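Local structure of fiber protein (Human adenovirus 16, 3CNC) at residues 136-141 with 145-150. The protein forms the trimeric knob at the tip of the adenovirus fiber, which probably attaches the virus to the host receptor CD46. Numbering follows the deposited sequence.
Sequences AYPFIT and ETLNED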
loop_
_atom_site.group_PDB
_atom_site.type_symbol
_atom_site.label_atom_id
_atom_site.label_comp_id
_atom_site.label_asym_id
_atom_site.label_seq_id
_atom_site.Cartn_x
_atom_site.Cartn_y
_atom_site.Cartn_z
ATOM N N ALA A 136 -8.468 -9.367 -15.765
ATOM C CA ALA A 136 -7.273 -9.590 -14.948
ATOM C C ALA A 136 -7.452 -10.748 -13.975
ATOM O O ALA A 136 -6.541 -11.552 -13.771
ATOM C CB ALA A 136 -6.919 -8.320 -14.160
ATOM N N TYR A 137 -8.626 -10.817 -13.362
ATOM C CA TYR A 137 -8.917 -11.864 -12.393
ATOM C C TYR A 137 -10.137 -12.632 -12.897
ATOM O O TYR A 137 -11.272 -12.270 -12.612
ATOM C CB TYR A 137 -9.188 -11.219 -11.039
ATOM C CG TYR A 137 -8.240 -10.069 -10.718
ATOM C CD1 TYR A 137 -8.691 -8.747 -10.689
ATOM C CD2 TYR A 137 -6.898 -10.308 -10.452
ATOM C CE1 TYR A 137 -7.813 -7.692 -10.393
ATOM C CE2 TYR A 137 -6.014 -9.272 -10.162
ATOM C CZ TYR A 137 -6.470 -7.972 -10.132
ATOM O OH TYR A 137 -5.579 -6.966 -9.846
ATOM N N PRO A 138 -9.907 -13.711 -13.658
ATOM C CA PRO A 138 -10.982 -14.535 -14.226
ATOM C C PRO A 138 -11.630 -15.514 -13.265
ATOM O O PRO A 138 -11.084 -15.827 -12.211
ATOM C CB PRO A 138 -10.294 -15.287 -15.379
ATOM C CG PRO A 138 -8.915 -14.632 -15.519
ATOM C CD PRO A 138 -8.594 -14.201 -14.107
ATOM N N PHE A 139 -12.808 -15.990 -13.650
ATOM C CA PHE A 139 -13.518 -16.985 -12.870
ATOM C C PHE A 139 -13.067 -18.379 -13.323
ATOM O O PHE A 139 -12.647 -18.564 -14.477
ATOM C CB PHE A 139 -15.029 -16.847 -13.066
ATOM C CG PHE A 139 -15.654 -15.751 -12.239
ATOM C CD1 PHE A 139 -15.871 -14.486 -12.779
ATOM C CD2 PHE A 139 -16.040 -15.996 -10.920
ATOM C CE1 PHE A 139 -16.467 -13.480 -12.018
ATOM C CE2 PHE A 139 -16.637 -14.997 -10.152
ATOM C CZ PHE A 139 -16.853 -13.736 -10.702
ATOM N N ILE A 140 -13.128 -19.345 -12.408
ATOM C CA ILE A 140 -12.759 -20.727 -12.723
ATOM C C ILE A 140 -13.678 -21.239 -13.826
ATOM O O ILE A 140 -14.904 -21.144 -13.713
ATOM C CB ILE A 140 -12.939 -21.643 -11.513
ATOM C CG1 ILE A 140 -11.868 -21.338 -10.472
ATOM C CG2 ILE A 140 -12.901 -23.100 -11.961
ATOM C CD1 ILE A 140 -12.081 -22.060 -9.176
ATOM N N THR A 141 -13.089 -21.793 -14.879
ATOM C CA THR A 141 -13.868 -22.291 -16.004
ATOM C C THR A 141 -13.843 -23.819 -16.150
ATOM O O THR A 141 -14.758 -24.413 -16.738
ATOM C CB THR A 141 -13.393 -21.632 -17.314
ATOM O OG1 THR A 141 -14.272 -21.998 -18.374
ATOM C CG2 THR A 141 -11.990 -22.072 -17.662
ATOM N N GLU A 145 -8.638 -26.003 -12.741
ATOM C CA GLU A 145 -8.076 -24.652 -12.782
ATOM C C GLU A 145 -7.720 -24.032 -11.413
ATOM O O GLU A 145 -8.554 -23.935 -10.519
ATOM C CB GLU A 145 -9.048 -23.752 -13.544
ATOM C CG GLU A 145 -8.483 -22.441 -14.028
ATOM C CD GLU A 145 -9.447 -21.748 -14.962
ATOM O OE1 GLU A 145 -10.658 -22.034 -14.863
ATOM O OE2 GLU A 145 -9.008 -20.919 -15.787
ATOM N N THR A 146 -6.468 -23.607 -11.266
ATOM C CA THR A 146 -5.990 -23.007 -10.017
ATOM C C THR A 146 -6.181 -21.486 -9.938
ATOM O O THR A 146 -6.545 -20.960 -8.882
ATOM C CB THR A 146 -4.491 -23.314 -9.796
ATOM O OG1 THR A 146 -3.769 -23.036 -11.003
ATOM C CG2 THR A 146 -4.291 -24.781 -9.410
ATOM N N LEU A 147 -5.923 -20.790 -11.050
ATOM C CA LEU A 147 -6.072 -19.336 -11.120
ATOM C C LEU A 147 -5.442 -18.588 -9.949
ATOM O O LEU A 147 -6.113 -17.808 -9.265
ATOM C CB LEU A 147 -7.552 -18.960 -11.206
ATOM C CG LEU A 147 -8.148 -19.032 -12.604
ATOM C CD1 LEU A 147 -9.620 -18.621 -12.578
ATOM C CD2 LEU A 147 -7.328 -18.128 -13.530
ATOM N N ASN A 148 -4.152 -18.804 -9.730
ATOM C CA ASN A 148 -3.469 -18.149 -8.626
ATOM C C ASN A 148 -3.253 -16.646 -8.779
ATOM O O ASN A 148 -2.803 -16.002 -7.830
ATOM C CB ASN A 148 -2.134 -18.846 -8.347
ATOM C CG ASN A 148 -2.319 -20.217 -7.709
ATOM O OD1 ASN A 148 -3.422 -20.565 -7.262
ATOM N ND2 ASN A 148 -1.241 -20.996 -7.649
ATOM N N GLU A 149 -3.560 -16.086 -9.951
ATOM C CA GLU A 149 -3.418 -14.634 -10.171
ATOM C C GLU A 149 -4.597 -13.923 -9.514
ATOM O O GLU A 149 -4.671 -12.690 -9.513
ATOM C CB GLU A 149 -3.464 -14.261 -11.658
ATOM C CG GLU A 149 -2.993 -15.324 -12.598
ATOM C CD GLU A 149 -4.085 -16.308 -12.986
ATOM O OE1 GLU A 149 -4.880 -15.997 -13.898
ATOM O OE2 GLU A 149 -4.140 -17.392 -12.376
ATOM N N ASP A 150 -5.544 -14.701 -9.001
ATOM C CA ASP A 150 -6.717 -14.126 -8.357
ATOM C C ASP A 150 -6.503 -13.847 -6.881
ATOM O O ASP A 150 -7.442 -13.467 -6.186
ATOM C CB ASP A 150 -7.923 -15.048 -8.533
ATOM C CG ASP A 150 -8.465 -15.041 -9.959
ATOM O OD1 ASP A 150 -7.850 -14.397 -10.839
ATOM O OD2 ASP A 150 -9.512 -15.682 -10.200
#
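Glu145 OE1 accepts the backbone N-H of Thr141, at a doubtfully short distance, and a weak bond from the N-H of Tyr142. The bond from Thr141 N is nearly straight, 177°. Glu145 reaches the 141-142 backbone with CG anti to its own backbone N (chi1 -163°) and the chain extended beyond. The methyl CG2 of Thr141 lies beside the same carboxylate.

Leu147 fills the middle of the contact. Leu147 CD1 sits against the Pro138-Phe139 backbone, 3.5 Å from Phe139 C, and meets Ile140 CG1 at 4.1 Å. The other methyl, Leu147 CD2, faces Pro138 CD at 4.2 Å.

At the far end, the buried Asp150 carboxylate lies along the Tyr137-Pro138 backbone. Asp150 OD1 is 3.2 Å from Tyr137 CA, and Asp150 OD2 is 2.6 Å from Pro138 O. Glu149 O approaches the edge of the Tyr137 ring in its plane, 3.4 Å from Tyr137 CD2. The ring hydroxyl bonds Ile216 N and Tyr67 of the second subunit. Glu149 OE1 makes a salt bridge to Lys35 of that subunit.

The contact joins two parts of the loop before strand 151-159. Its apolar middle is flanked by polar ends, and the Tyr137 hydroxyl and Glu149 carboxylate tie one end into the knob trimer.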